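Local structure of enterobactin synthetase component F-related protein (Vibrio cholerae serotype O1, 4OXI) at residues A[97-102]-A[143-149]; A[158-163]-A[186-191]; A[250-254]-A[275-281]; A[473-478]-A[536-540]; A[493-499]-A[511-517]. The protein probably activates glycine with ATP, forming glycyl-adenosine-5'-phosphate, as the adenylation enzyme of a lipopolysaccharide-modification pathway that confers resistance to antimicrobial peptides. All blocks are in the same frame, centred on the assembly; numbering follows the deposited sequence.

Contact 1 pairs two strands at the heart of a parallel sheet, and contact 2 holds a helix against the end of the same sheet; their centres are about 15 Å apart, and Ile148 CD1 meets Leu161 CD2 at 3.6 Å. Contact 3 joins the loop after helix 236-249 to the end of helix 268-279, its centre about 28 Å from that of contact 1, with the Phe250 side chain about 13 Å from the bound glycyl-adenosine-5'-phosphate. Contact 4 reaches that ligand directly through Arg477. Contact 5 forms within the chain between the two segments of contact 4 and touches it, with Thr512 OG1 3.1 Å from Phe539 O, probably hydrogen-bonded.

Contact 1 (A[97-102]-A[143-149])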
# COMPACT_ATOMS: atom_id res chain seq x y z
N VAL A 97 -1.66 13.78 20.91
CA VAL A 97 -1.28 13.52 19.54
C VAL A 97 -2.36 12.69 18.89
O VAL A 97 -2.81 11.71 19.48
CB VAL A 97 0.05 12.71 19.50
CG1 VAL A 97 0.37 12.26 18.09
CG2 VAL A 97 1.18 13.55 20.05
N GLN A 98 -2.77 13.05 17.68
CA GLN A 98 -3.71 12.22 16.91
C GLN A 98 -3.03 11.60 15.69
O GLN A 98 -3.30 10.44 15.34
CB GLN A 98 -4.94 13.02 16.48
CG GLN A 98 -5.84 12.26 15.48
CD GLN A 98 -6.45 10.99 16.07
OE1 GLN A 98 -6.81 10.95 17.25
NE2 GLN A 98 -6.56 9.94 15.25
N ARG A 99 -2.16 12.36 15.03
CA ARG A 99 -1.51 11.89 13.81
C ARG A 99 0.01 11.76 13.99
O ARG A 99 0.67 12.70 14.43
CB ARG A 99 -1.83 12.83 12.64
CG ARG A 99 -3.33 12.98 12.37
CD ARG A 99 -3.60 13.79 11.11
NE ARG A 99 -5.02 13.77 10.76
CZ ARG A 99 -5.55 14.45 9.75
NH1 ARG A 99 -4.77 15.19 8.97
NH2 ARG A 99 -6.84 14.40 9.52
N VAL A 100 0.55 10.60 13.65
CA VAL A 100 1.99 10.39 13.74
C VAL A 100 2.54 9.99 12.40
O VAL A 100 2.05 9.05 11.77
CB VAL A 100 2.35 9.29 14.76
CG1 VAL A 100 3.87 9.13 14.85
CG2 VAL A 100 1.81 9.65 16.11
N ALA A 101 3.57 10.69 11.95
CA ALA A 101 4.24 10.30 10.72
C ALA A 101 5.36 9.32 11.05
O ALA A 101 6.01 9.42 12.09
CB ALA A 101 4.79 11.50 10.00
N ILE A 102 5.57 8.35 10.17
CA ILE A 102 6.54 7.31 10.46
C ILE A 102 7.67 7.31 9.45
O ILE A 102 7.46 6.97 8.29
CB ILE A 102 5.87 5.92 10.50
CG1 ILE A 102 4.70 5.94 11.50
CG2 ILE A 102 6.89 4.85 10.87
CD1 ILE A 102 4.16 4.59 11.83
N THR A 143 -0.97 17.03 5.99
CA THR A 143 -1.67 16.19 6.96
C THR A 143 -1.71 16.80 8.37
O THR A 143 -2.13 16.13 9.31
CB THR A 143 -1.05 14.79 7.04
OG1 THR A 143 0.31 14.90 7.47
CG2 THR A 143 -1.06 14.11 5.68
N GLN A 144 -1.28 18.05 8.51
CA GLN A 144 -1.27 18.74 9.80
C GLN A 144 -0.66 17.87 10.90
O GLN A 144 -1.23 17.73 11.97
CB GLN A 144 -2.69 19.15 10.25
CG GLN A 144 -3.27 20.37 9.55
CD GLN A 144 -4.14 20.00 8.37
OE1 GLN A 144 -5.02 19.14 8.48
NE2 GLN A 144 -3.89 20.63 7.22
N CYS A 145 0.50 17.31 10.62
CA CYS A 145 1.14 16.38 11.54
C CYS A 145 2.46 16.97 12.00
O CYS A 145 3.28 17.39 11.19
CB CYS A 145 1.38 15.06 10.80
SG CYS A 145 2.51 13.95 11.63
N ASP A 146 2.67 17.03 13.31
CA ASP A 146 3.94 17.53 13.81
C ASP A 146 4.65 16.51 14.69
O ASP A 146 5.43 16.88 15.56
CB ASP A 146 3.74 18.84 14.59
CG ASP A 146 2.89 18.66 15.84
OD1 ASP A 146 2.38 17.53 16.08
OD2 ASP A 146 2.73 19.65 16.58
N SER A 147 4.35 15.22 14.49
CA SER A 147 4.95 14.16 15.30
C SER A 147 5.54 13.10 14.40
O SER A 147 4.88 12.64 13.46
CB SER A 147 3.90 13.54 16.23
OG SER A 147 3.35 14.53 17.08
N ILE A 148 6.79 12.74 14.65
CA ILE A 148 7.48 11.80 13.78
C ILE A 148 8.19 10.71 14.57
O ILE A 148 8.98 11.01 15.48
CB ILE A 148 8.52 12.51 12.92
CG1 ILE A 148 7.92 13.76 12.27
CG2 ILE A 148 9.03 11.57 11.81
CD1 ILE A 148 8.91 14.46 11.30
N MET A 149 7.90 9.45 14.21
CA MET A 149 8.61 8.31 14.77
C MET A 149 9.83 8.00 13.93
O MET A 149 9.73 7.81 12.71
CB MET A 149 7.72 7.07 14.79
CG MET A 149 8.39 5.88 15.45
SD MET A 149 8.16 5.97 17.23
CE MET A 149 9.11 4.54 17.74
O HOH W 1 0.99 15.21 15.34
O HOH W 2 -5.74 17.14 7.03
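Ala101 and Ile148 pair as parallel neighbours in a five-stranded parallel sheet, where strand 99-102 lies between strands 123-126 and 147-149. Both polar backbone groups of Ala101 are used on this side: its N donates to Ser147 O at 2.8 Å, and its O accepts from Met149 N, also at 2.8 Å. Ile148 CA adds a C-H contact to the same Ala101 oxygen.

Before the strands come into register, water and side chains take over. A water donates to Arg99 O, accepts from Asp146 N and is hydrogen-bonded to Ser147 OG, bridging the two segments. Cys145 SG, swung anti to its own N (chi1 165°), packs 3.7 Å from Ala101 CB and weakly accepts the N-H of Ser147.

Farther out, the extended chain of Arg99 reaches the end of helix 133-142, where Gln144, with positive phi, closes a Schellman motif. A second water accepts from Arg99 NH1 and lies 2.6 Å from Gln144 OE1, to which it may donate. Arg99 NH1 also donates to Thr143 O at 2.8 Å; the oxygen lies near the guanidinium plane, whereas the nitrogen stands 51° out of the carbonyl plane.

Contact 2 (A[158-163]-A[186-191]); sequences LSSLLE and YPQHTF
Leu162 fits between two rings, its CB lying over the centre of one face of Tyr186, 3.8 Å from the centroid and almost on the ring normal. Its two methyls diverge from there. CD2 makes a second CH-pi contact over His189, 3.6 Å from the centroid but displaced toward the rim, and CD1 meets the edge of Phe191, 3.4 Å from CZ. With CG anti to the carbonyl carbon (chi1 -66°), the forked end of the leucine points into this aromatic group.

The same residue contributes its backbone. Leu162 O accepts from His189 NE2 at 3.0 Å, in the carbonyl plane and on a lone pair, and it takes a second hydrogen bond from a water that also accepts from Gln188 NE2. His189 ND1 is bonded to Leu169 N, so both ring nitrogens are engaged and the imidazole is fixed in rotation. At the far end of Tyr186, OH and Ser159 OG share a hydrogen bond of 3.1 Å, while Glu163 OE1 lies at the ring edge.

Tyr186 to His189 form a type I beta turn. Helix 155-164 thereby packs on this turn, on the start of edge strand 190-193 and on Ile171 of strand 170-173, the helix-on-sheet layering of an alpha/beta fold.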
# COMPACT_ATOMS: atom_id res chain seq x y z
N LEU A 158 16.53 12.76 9.14
CA LEU A 158 15.82 13.59 10.11
C LEU A 158 16.55 14.92 10.29
O LEU A 158 15.92 15.98 10.28
CB LEU A 158 15.72 12.88 11.46
CG LEU A 158 15.14 13.77 12.54
CD1 LEU A 158 13.69 14.14 12.19
CD2 LEU A 158 15.22 13.10 13.91
N SER A 159 17.87 14.86 10.45
CA SER A 159 18.66 16.08 10.63
C SER A 159 18.45 17.11 9.51
O SER A 159 18.28 18.29 9.80
CB SER A 159 20.14 15.75 10.79
OG SER A 159 20.88 16.95 10.89
N SER A 160 18.42 16.67 8.25
CA SER A 160 18.13 17.59 7.13
C SER A 160 16.75 18.22 7.27
O SER A 160 16.55 19.40 6.96
CB SER A 160 18.22 16.88 5.78
OG SER A 160 19.39 16.10 5.68
N LEU A 161 15.78 17.44 7.74
CA LEU A 161 14.42 17.95 7.94
C LEU A 161 14.42 18.99 9.05
O LEU A 161 13.82 20.05 8.91
CB LEU A 161 13.44 16.82 8.30
CG LEU A 161 12.00 17.28 8.54
CD1 LEU A 161 11.46 17.91 7.28
CD2 LEU A 161 11.09 16.12 8.99
N LEU A 162 15.06 18.67 10.16
CA LEU A 162 15.01 19.55 11.33
C LEU A 162 15.69 20.87 11.01
O LEU A 162 15.30 21.92 11.51
CB LEU A 162 15.68 18.89 12.53
CG LEU A 162 14.95 17.65 13.05
CD1 LEU A 162 15.63 17.10 14.27
CD2 LEU A 162 13.50 17.99 13.35
N GLU A 163 16.71 20.81 10.17
CA GLU A 163 17.45 22.00 9.79
C GLU A 163 16.58 23.05 9.12
O GLU A 163 16.75 24.24 9.36
CB GLU A 163 18.64 21.62 8.88
CG GLU A 163 19.38 22.82 8.31
CD GLU A 163 20.34 23.48 9.31
OE1 GLU A 163 20.32 23.10 10.51
OE2 GLU A 163 21.12 24.36 8.88
N TYR A 186 19.24 20.79 18.03
CA TYR A 186 17.97 21.39 17.59
C TYR A 186 16.98 21.69 18.72
O TYR A 186 15.96 21.01 18.85
CB TYR A 186 17.30 20.51 16.53
CG TYR A 186 18.13 20.32 15.28
CD1 TYR A 186 18.28 21.34 14.36
CD2 TYR A 186 18.75 19.10 15.01
CE1 TYR A 186 19.04 21.18 13.22
CE2 TYR A 186 19.51 18.93 13.87
CZ TYR A 186 19.65 19.97 12.98
OH TYR A 186 20.41 19.81 11.85
N PRO A 187 17.26 22.73 19.52
CA PRO A 187 16.36 23.00 20.64
C PRO A 187 15.05 23.59 20.15
O PRO A 187 14.09 23.66 20.91
CB PRO A 187 17.13 24.05 21.47
CG PRO A 187 17.97 24.76 20.45
CD PRO A 187 18.35 23.71 19.43
N GLN A 188 15.00 24.00 18.88
CA GLN A 188 13.76 24.49 18.31
C GLN A 188 12.79 23.34 18.01
O GLN A 188 11.63 23.57 17.64
CB GLN A 188 14.02 25.34 17.05
CG GLN A 188 14.52 24.57 15.83
CD GLN A 188 16.04 24.40 15.82
OE1 GLN A 188 16.66 24.19 16.87
NE2 GLN A 188 16.65 24.48 14.64
N HIS A 189 13.26 22.11 18.19
CA HIS A 189 12.41 20.94 18.09
C HIS A 189 12.46 20.20 19.41
O HIS A 189 13.33 20.50 20.25
CB HIS A 189 12.86 20.05 16.93
CG HIS A 189 12.82 20.73 15.60
ND1 HIS A 189 11.64 21.17 15.02
CD2 HIS A 189 13.81 21.05 14.73
CE1 HIS A 189 11.91 21.74 13.86
NE2 HIS A 189 13.22 21.68 13.66
N THR A 190 11.55 19.25 19.61
CA THR A 190 11.45 18.53 20.89
C THR A 190 11.59 17.03 20.69
O THR A 190 10.89 16.43 19.86
CB THR A 190 10.09 18.82 21.56
OG1 THR A 190 9.98 20.23 21.80
CG2 THR A 190 9.94 18.04 22.89
N PHE A 191 12.47 16.41 21.46
CA PHE A 191 12.74 14.98 21.33
C PHE A 191 12.20 14.23 22.52
O PHE A 191 12.50 14.58 23.67
CB PHE A 191 14.24 14.74 21.21
CG PHE A 191 14.81 15.23 19.92
CD1 PHE A 191 14.99 14.36 18.86
CD2 PHE A 191 15.10 16.58 19.74
CE1 PHE A 191 15.50 14.81 17.66
CE2 PHE A 191 15.60 17.04 18.56
CZ PHE A 191 15.80 16.15 17.51
O HOH W 3 14.82 24.59 12.26

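Contact 3 (A[250-254]-A[275-281]); sequences FPLNA and YSLISGA
A hydrogen bond and a CH-pi contact join the loop after helix 236-249 to the C-terminal turn of helix 268-279, with Tyr275 serving both. Its OH donates to Phe250 O at 2.6 Å, in the carbonyl plane and on a lone pair, and the accepting oxygen lies at the edge of the tyrosine ring. The ring can reach the loop because CG stands anti to the tyrosine N (chi1 -162°), which carries the phenol off the helix flank. Phe250 CB lies close beside the hydroxyl.

Leu252 crosses the tyrosine at about a right angle. Its CD1 sits over the centre of one ring face, 3.7 Å from the centroid; CD2 lies toward the hydroxyl end of the ring, 3.6 Å from Tyr275 OH.

Ser279 completes the seat of this leucine, its OG lying 3.3 Å from Leu252 CB. That hydroxyl is turned back into the helix, donating to Tyr275 O at 2.7 Å, and it accepts from a water that in turn takes the N-H of Leu252. Gly280, with positive phi, ends the helix in a Schellman motif, and Ala254 CB rests 3.7 Å from Gly280 O.

Around this junction, strand 332-336 supplies Leu332 against Leu252 and Tyr275, and Phe334 meets the Phe250 ring edge-to-face. Val258 of strand 257-260 packs against Leu252 and Ala281, while helix 51-62 lies against Leu277 and Ile278.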
# COMPACT_ATOMS: atom_id res chain seq x y z
N PHE A 250 -10.14 -16.45 4.40
CA PHE A 250 -8.86 -17.15 4.47
C PHE A 250 -8.26 -17.05 5.87
O PHE A 250 -7.26 -16.37 6.08
CB PHE A 250 -7.89 -16.55 3.45
CG PHE A 250 -8.47 -16.42 2.08
CD1 PHE A 250 -8.53 -17.52 1.24
CD2 PHE A 250 -8.95 -15.21 1.63
CE1 PHE A 250 -9.07 -17.41 -0.02
CE2 PHE A 250 -9.48 -15.08 0.36
CZ PHE A 250 -9.55 -16.19 -0.47
N PRO A 251 -8.87 -17.76 6.83
CA PRO A 251 -8.41 -17.66 8.22
C PRO A 251 -7.02 -18.24 8.42
O PRO A 251 -6.68 -19.27 7.84
CB PRO A 251 -9.45 -18.47 9.00
CG PRO A 251 -9.98 -19.46 7.99
CD PRO A 251 -9.95 -18.75 6.66
N LEU A 252 -6.20 -17.58 9.24
CA LEU A 252 -4.89 -18.10 9.59
C LEU A 252 -4.95 -18.63 11.00
O LEU A 252 -5.92 -18.41 11.70
CB LEU A 252 -3.84 -16.98 9.55
CG LEU A 252 -3.70 -16.20 8.24
CD1 LEU A 252 -2.56 -15.15 8.33
CD2 LEU A 252 -3.48 -17.17 7.11
N ASN A 253 -3.89 -19.30 11.42
CA ASN A 253 -3.74 -19.66 12.83
C ASN A 253 -2.41 -19.12 13.35
O ASN A 253 -1.57 -18.67 12.56
CB ASN A 253 -3.78 -21.18 12.99
CG ASN A 253 -2.73 -21.86 12.16
OD1 ASN A 253 -1.57 -21.86 12.54
ND2 ASN A 253 -3.12 -22.39 11.00
N ALA A 254 -2.19 -19.22 14.66
CA ALA A 254 -0.99 -18.69 15.29
C ALA A 254 0.30 -19.35 14.83
O ALA A 254 1.39 -18.87 15.17
CB ALA A 254 -1.11 -18.78 16.82
N TYR A 275 -3.50 -8.59 9.14
CA TYR A 275 -3.81 -9.99 8.89
C TYR A 275 -3.02 -10.85 9.88
O TYR A 275 -3.55 -11.77 10.48
CB TYR A 275 -3.34 -10.35 7.49
CG TYR A 275 -3.90 -11.60 6.86
CD1 TYR A 275 -5.08 -12.20 7.32
CD2 TYR A 275 -3.27 -12.16 5.77
CE1 TYR A 275 -5.59 -13.34 6.69
CE2 TYR A 275 -3.76 -13.27 5.14
CZ TYR A 275 -4.92 -13.87 5.60
OH TYR A 275 -5.36 -14.99 4.94
N SER A 276 -1.74 -10.54 10.03
CA SER A 276 -0.93 -11.31 10.97
C SER A 276 -1.42 -11.08 12.40
O SER A 276 -1.53 -12.01 13.19
CB SER A 276 0.54 -10.92 10.85
OG SER A 276 1.31 -11.61 11.83
N LEU A 277 -1.73 -9.84 12.72
CA LEU A 277 -2.08 -9.46 14.08
C LEU A 277 -3.37 -10.13 14.54
O LEU A 277 -3.45 -10.67 15.64
CB LEU A 277 -2.21 -7.94 14.16
CG LEU A 277 -2.43 -7.19 15.48
CD1 LEU A 277 -1.53 -7.66 16.61
CD2 LEU A 277 -2.18 -5.72 15.20
N ILE A 278 -4.40 -10.11 13.70
CA ILE A 278 -5.69 -10.66 14.08
C ILE A 278 -5.60 -12.18 14.24
O ILE A 278 -6.42 -12.79 14.93
CB ILE A 278 -6.79 -10.28 13.07
CG1 ILE A 278 -8.18 -10.60 13.65
CG2 ILE A 278 -6.59 -11.01 11.76
CD1 ILE A 278 -9.31 -10.08 12.78
N SER A 279 -4.57 -12.77 13.63
CA SER A 279 -4.40 -14.21 13.63
C SER A 279 -3.47 -14.69 14.73
O SER A 279 -3.37 -15.89 14.95
CB SER A 279 -3.83 -14.68 12.30
OG SER A 279 -4.59 -14.18 11.22
N GLY A 280 -2.77 -13.77 15.39
CA GLY A 280 -1.75 -14.15 16.36
C GLY A 280 -0.53 -14.78 15.70
O GLY A 280 0.29 -15.43 16.36
N ALA A 281 -0.39 -14.56 14.39
CA ALA A 281 0.71 -15.14 13.62
C ALA A 281 1.99 -14.34 13.77
O ALA A 281 2.01 -13.33 14.48
CB ALA A 281 0.32 -15.24 12.16
O HOH W 4 -6.78 -14.90 10.16

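Contact 4 (A[473-478]-A[536-540]); sequences IAGQRV and NPTFV. With GAP (glycyl-adenosine-5'-phosphate), chain B.
Apolar packing centres on Phe539, whose ring lies against the hairpin formed by strands 470-473 and 476-479. Val478 CB stands over one face, 3.7 Å from the centroid and shifted toward the rim, and its two methyls follow the ring on either side of that point. Ile473 CB and Gln476 CB approach the ring edge, the latter 3.7 Å from CZ. Beside them Thr538 CG2 packs on Ala474 CB and on Ile473 O, at the type I' turn that joins the strands.

Polar bonding across the contact is slight: Gln476 NE2 reaches Thr538 OG1 at 2.9 Å, but with an N-H...O angle of 116° the bond is weak. Asn536 OD1 is held more firmly, accepting both the hydroxyl and the backbone N of Thr538, each at 3.0 Å; the second of these makes an Asx turn that sets the threonine in place.

Charged groups meet on the other side of the hairpin. There the extended Arg477 donates from NH1 to phosphate oxygen O1A of glycyl-adenosine-5'-phosphate at 2.6 Å, near the guanidinium plane, while NH2 forms a salt bridge with Glu364. The hairpin thus stands between the ligand and the loop that leads from helix 524-531 to strand 543-546.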
# COMPACT_ATOMS: atom_id res chain seq x y z
N ILE A 473 4.87 1.17 -12.30
CA ILE A 473 6.25 1.11 -12.76
C ILE A 473 7.03 0.41 -11.66
O ILE A 473 7.08 0.92 -10.54
CB ILE A 473 6.85 2.53 -12.97
CG1 ILE A 473 6.09 3.31 -14.04
CG2 ILE A 473 8.34 2.43 -13.31
CD1 ILE A 473 5.96 2.56 -15.38
N ALA A 474 7.62 -0.75 -11.97
CA ALA A 474 8.22 -1.60 -10.94
C ALA A 474 7.27 -1.78 -9.75
O ALA A 474 7.66 -1.62 -8.58
CB ALA A 474 9.58 -1.03 -10.47
N GLY A 475 6.01 -2.06 -10.04
CA GLY A 475 5.05 -2.36 -8.99
C GLY A 475 4.48 -1.18 -8.21
O GLY A 475 3.67 -1.38 -7.30
N GLN A 476 4.88 0.05 -8.56
CA GLN A 476 4.41 1.24 -7.86
C GLN A 476 3.47 2.09 -8.72
O GLN A 476 3.78 2.40 -9.88
CB GLN A 476 5.59 2.09 -7.43
CG GLN A 476 6.61 1.37 -6.58
CD GLN A 476 7.70 2.33 -6.11
OE1 GLN A 476 7.40 3.44 -5.68
NE2 GLN A 476 8.96 1.91 -6.22
N ARG A 477 2.34 2.48 -8.15
CA ARG A 477 1.36 3.32 -8.83
C ARG A 477 1.90 4.71 -9.19
O ARG A 477 2.50 5.38 -8.36
CB ARG A 477 0.15 3.48 -7.92
CG ARG A 477 -0.95 4.38 -8.44
CD ARG A 477 -2.16 4.32 -7.50
NE ARG A 477 -3.08 5.44 -7.70
CZ ARG A 477 -4.31 5.50 -7.17
NH1 ARG A 477 -4.77 4.49 -6.42
NH2 ARG A 477 -5.07 6.56 -7.40
N VAL A 478 1.69 5.15 -10.42
CA VAL A 478 2.07 6.51 -10.80
C VAL A 478 1.23 7.01 -11.97
O VAL A 478 0.79 6.21 -12.80
CB VAL A 478 3.58 6.60 -11.14
CG1 VAL A 478 3.88 5.81 -12.39
CG2 VAL A 478 4.03 8.07 -11.27
N ASN A 536 10.17 10.25 -7.19
CA ASN A 536 10.80 9.04 -6.68
C ASN A 536 11.66 8.41 -7.78
O ASN A 536 11.23 8.35 -8.93
CB ASN A 536 9.70 8.07 -6.24
CG ASN A 536 10.24 6.84 -5.54
OD1 ASN A 536 10.74 5.91 -6.19
ND2 ASN A 536 10.13 6.82 -4.22
N PRO A 537 12.87 7.94 -7.43
CA PRO A 537 13.84 7.33 -8.37
C PRO A 537 13.22 6.31 -9.32
O PRO A 537 13.64 6.18 -10.47
CB PRO A 537 14.83 6.62 -7.43
CG PRO A 537 14.80 7.45 -6.18
CD PRO A 537 13.39 7.99 -6.05
N THR A 538 12.22 5.58 -8.83
CA THR A 538 11.56 4.56 -9.62
C THR A 538 10.94 5.17 -10.87
O THR A 538 10.95 4.57 -11.94
CB THR A 538 10.45 3.87 -8.81
OG1 THR A 538 11.03 3.29 -7.64
CG2 THR A 538 9.75 2.80 -9.63
N PHE A 539 10.43 6.39 -10.71
CA PHE A 539 9.69 7.05 -11.77
C PHE A 539 10.57 7.92 -12.67
O PHE A 539 10.14 8.32 -13.75
CB PHE A 539 8.56 7.88 -11.16
CG PHE A 539 7.66 7.08 -10.24
CD1 PHE A 539 7.33 5.76 -10.54
CD2 PHE A 539 7.15 7.64 -9.08
CE1 PHE A 539 6.50 5.01 -9.69
CE2 PHE A 539 6.33 6.91 -8.21
CZ PHE A 539 6.00 5.59 -8.52
N VAL A 540 11.80 8.22 -12.23
CA VAL A 540 12.69 9.05 -13.03
C VAL A 540 13.07 8.30 -14.31
O VAL A 540 13.53 7.15 -14.25
CB VAL A 540 13.96 9.47 -12.27
CG1 VAL A 540 14.86 10.30 -13.16
CG2 VAL A 540 13.60 10.27 -11.03
N GAP B . -4.43 -1.63 -3.02
CA GAP B . -3.67 -2.50 -3.96
C GAP B . -3.13 -1.61 -5.06
O GAP B . -2.43 -2.03 -5.97
PA GAP B . -3.02 0.98 -5.98
O1A GAP B . -3.96 2.11 -5.64
O2A GAP B . -1.51 1.18 -5.88
O3A GAP B . -3.49 -0.20 -5.00
C5' GAP B . -4.78 0.40 -7.82
O5' GAP B . -3.40 0.50 -7.46
C4' GAP B . -4.87 -0.01 -9.28
O4' GAP B . -4.05 -1.15 -9.51
C3' GAP B . -6.25 -0.48 -9.68
O3' GAP B . -7.10 0.62 -10.01
C2' GAP B . -5.95 -1.38 -10.87
O2' GAP B . -5.65 -0.60 -12.02
C1' GAP B . -4.61 -1.99 -10.52
N9 GAP B . -4.82 -3.34 -9.95
C8 GAP B . -4.87 -3.64 -8.64
N7 GAP B . -5.05 -4.97 -8.45
C5 GAP B . -5.14 -5.54 -9.68
C6 GAP B . -5.36 -6.91 -10.20
N6 GAP B . -5.49 -7.96 -9.35
N1 GAP B . -5.39 -7.06 -11.54
C2 GAP B . -5.25 -6.02 -12.39
N3 GAP B . -5.05 -4.75 -11.98
C4 GAP B . -4.98 -4.46 -10.66

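Contact 5 (A[493-499]-A[511-517])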
# COMPACT_ATOMS: atom_id res chain seq x y z
N ALA A 493 10.82 21.80 -22.70
CA ALA A 493 10.46 21.30 -24.03
C ALA A 493 9.01 21.60 -24.41
O ALA A 493 8.13 21.68 -23.55
CB ALA A 493 10.72 19.79 -24.11
N HIS A 494 8.76 21.75 -25.70
CA HIS A 494 7.42 21.99 -26.20
C HIS A 494 6.62 20.70 -26.22
O HIS A 494 5.42 20.67 -25.95
CB HIS A 494 7.48 22.56 -27.62
CG HIS A 494 6.14 22.84 -28.21
ND1 HIS A 494 5.46 21.94 -29.00
CD2 HIS A 494 5.33 23.93 -28.11
CE1 HIS A 494 4.30 22.45 -29.37
NE2 HIS A 494 4.19 23.66 -28.84
N SER A 495 7.31 19.61 -26.56
CA SER A 495 6.68 18.32 -26.73
C SER A 495 7.41 17.26 -25.88
O SER A 495 8.65 17.20 -25.88
CB SER A 495 6.68 17.96 -28.21
OG SER A 495 6.20 16.65 -28.42
N VAL A 496 6.65 16.46 -25.14
CA VAL A 496 7.21 15.46 -24.22
C VAL A 496 6.30 14.24 -24.15
O VAL A 496 5.08 14.38 -24.01
CB VAL A 496 7.32 16.00 -22.78
CG1 VAL A 496 7.71 14.89 -21.82
CG2 VAL A 496 8.31 17.13 -22.68
N ALA A 497 6.87 13.04 -24.24
CA ALA A 497 6.12 11.81 -24.00
C ALA A 497 6.85 10.92 -22.99
O ALA A 497 8.08 10.78 -23.06
CB ALA A 497 5.91 11.05 -25.30
N ILE A 498 6.11 10.35 -22.04
CA ILE A 498 6.70 9.43 -21.07
C ILE A 498 6.20 8.03 -21.39
O ILE A 498 5.00 7.81 -21.51
CB ILE A 498 6.35 9.80 -19.62
CG1 ILE A 498 6.67 11.27 -19.35
CG2 ILE A 498 7.09 8.91 -18.64
CD1 ILE A 498 8.18 11.62 -19.34
N VAL A 499 7.11 7.08 -21.56
CA VAL A 499 6.74 5.74 -22.01
C VAL A 499 7.23 4.70 -21.01
O VAL A 499 8.40 4.72 -20.63
CB VAL A 499 7.38 5.43 -23.37
CG1 VAL A 499 7.02 4.03 -23.80
CG2 VAL A 499 6.92 6.43 -24.41
N GLY A 511 10.44 0.46 -15.61
CA GLY A 511 10.95 1.83 -15.67
C GLY A 511 10.20 2.67 -16.70
O GLY A 511 9.23 2.21 -17.32
N THR A 512 10.65 3.92 -16.86
CA THR A 512 10.11 4.81 -17.90
C THR A 512 11.23 5.36 -18.77
O THR A 512 12.39 5.40 -18.35
CB THR A 512 9.35 6.03 -17.29
OG1 THR A 512 10.25 6.81 -16.49
CG2 THR A 512 8.16 5.57 -16.45
N VAL A 513 10.90 5.80 -19.97
CA VAL A 513 11.84 6.58 -20.77
C VAL A 513 11.16 7.86 -21.24
O VAL A 513 9.93 7.93 -21.38
CB VAL A 513 12.41 5.79 -21.99
CG1 VAL A 513 13.05 4.49 -21.54
CG2 VAL A 513 11.35 5.52 -23.00
N ALA A 514 11.96 8.90 -21.49
CA ALA A 514 11.41 10.18 -21.91
C ALA A 514 11.78 10.51 -23.36
O ALA A 514 12.92 10.30 -23.78
CB ALA A 514 11.86 11.28 -20.96
N PHE A 515 10.81 11.01 -24.12
CA PHE A 515 11.05 11.60 -25.44
C PHE A 515 10.78 13.09 -25.37
O PHE A 515 9.72 13.51 -24.92
CB PHE A 515 10.14 10.99 -26.50
CG PHE A 515 10.41 9.55 -26.78
CD1 PHE A 515 11.25 9.18 -27.83
CD2 PHE A 515 9.84 8.55 -26.00
CE1 PHE A 515 11.52 7.85 -28.10
CE2 PHE A 515 10.10 7.20 -26.27
CZ PHE A 515 10.94 6.86 -27.32
N VAL A 516 11.75 13.89 -25.80
CA VAL A 516 11.56 15.33 -25.88
C VAL A 516 11.79 15.78 -27.32
O VAL A 516 12.38 15.05 -28.11
CB VAL A 516 12.52 16.07 -24.94
CG1 VAL A 516 12.30 15.61 -23.50
CG2 VAL A 516 13.97 15.83 -25.37
N ASP A 517 11.30 16.95 -27.66
CA ASP A 517 11.48 17.44 -29.02
C ASP A 517 12.94 17.80 -29.29
O ASP A 517 13.78 17.79 -28.37
CB ASP A 517 10.55 18.62 -29.29
CG ASP A 517 10.83 19.79 -28.37
OD1 ASP A 517 11.98 20.28 -28.36
OD2 ASP A 517 9.90 20.22 -27.65
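Asp517 OD2 accepts two successive backbone N-H groups, a bond of 2.9 Å from Ser495 N on its anti lone pair and a weak, bent one of 2.7 Å from His494 N. The carboxylate arrives there because Asp517 CG sits between its own N and carbonyl carbon (chi1 61°), which turns the acid back across the end of the sheet. Its other oxygen, OD1, takes the N-H of His519, while a weak bond runs from Asp517 N to Ser495 O.

From this end the two strands run on as an antiparallel hairpin, 496-500 with 512-516; the latter is the middle strand of a three-stranded mixed sheet, with 543-546 parallel to it on its other side. Ala497 and Phe515 are a hydrogen-bonded pair, their two N-H...O bonds measuring 3.0 Å from Ala497 N to Phe515 O and 2.9 Å from Phe515 N to Ala497 O. Val499 and Val513 form the next such pair.

Side chains then divide between two faces. On one, Val499 CG2 meets the edge of the Phe515 ring, 3.8 Å from CE2, and Val499 CB packs on Val513 CG2; helix 560-568 lies over this face through Leu563 and Leu567. On the other, Ile498 CD1 approaches Ala514 CB at 4.0 Å, its CG2 touches Thr512 CB, and Val496 CG2 faces Val516 CG1, with helix 480-491 packing on Val496 and Ile498.

The chemistry is that of a buried, largely apolar ladder closed at one end by an acid. The backbone N-H groups directed at Asp517 would be expected to stabilise a negative carboxylate.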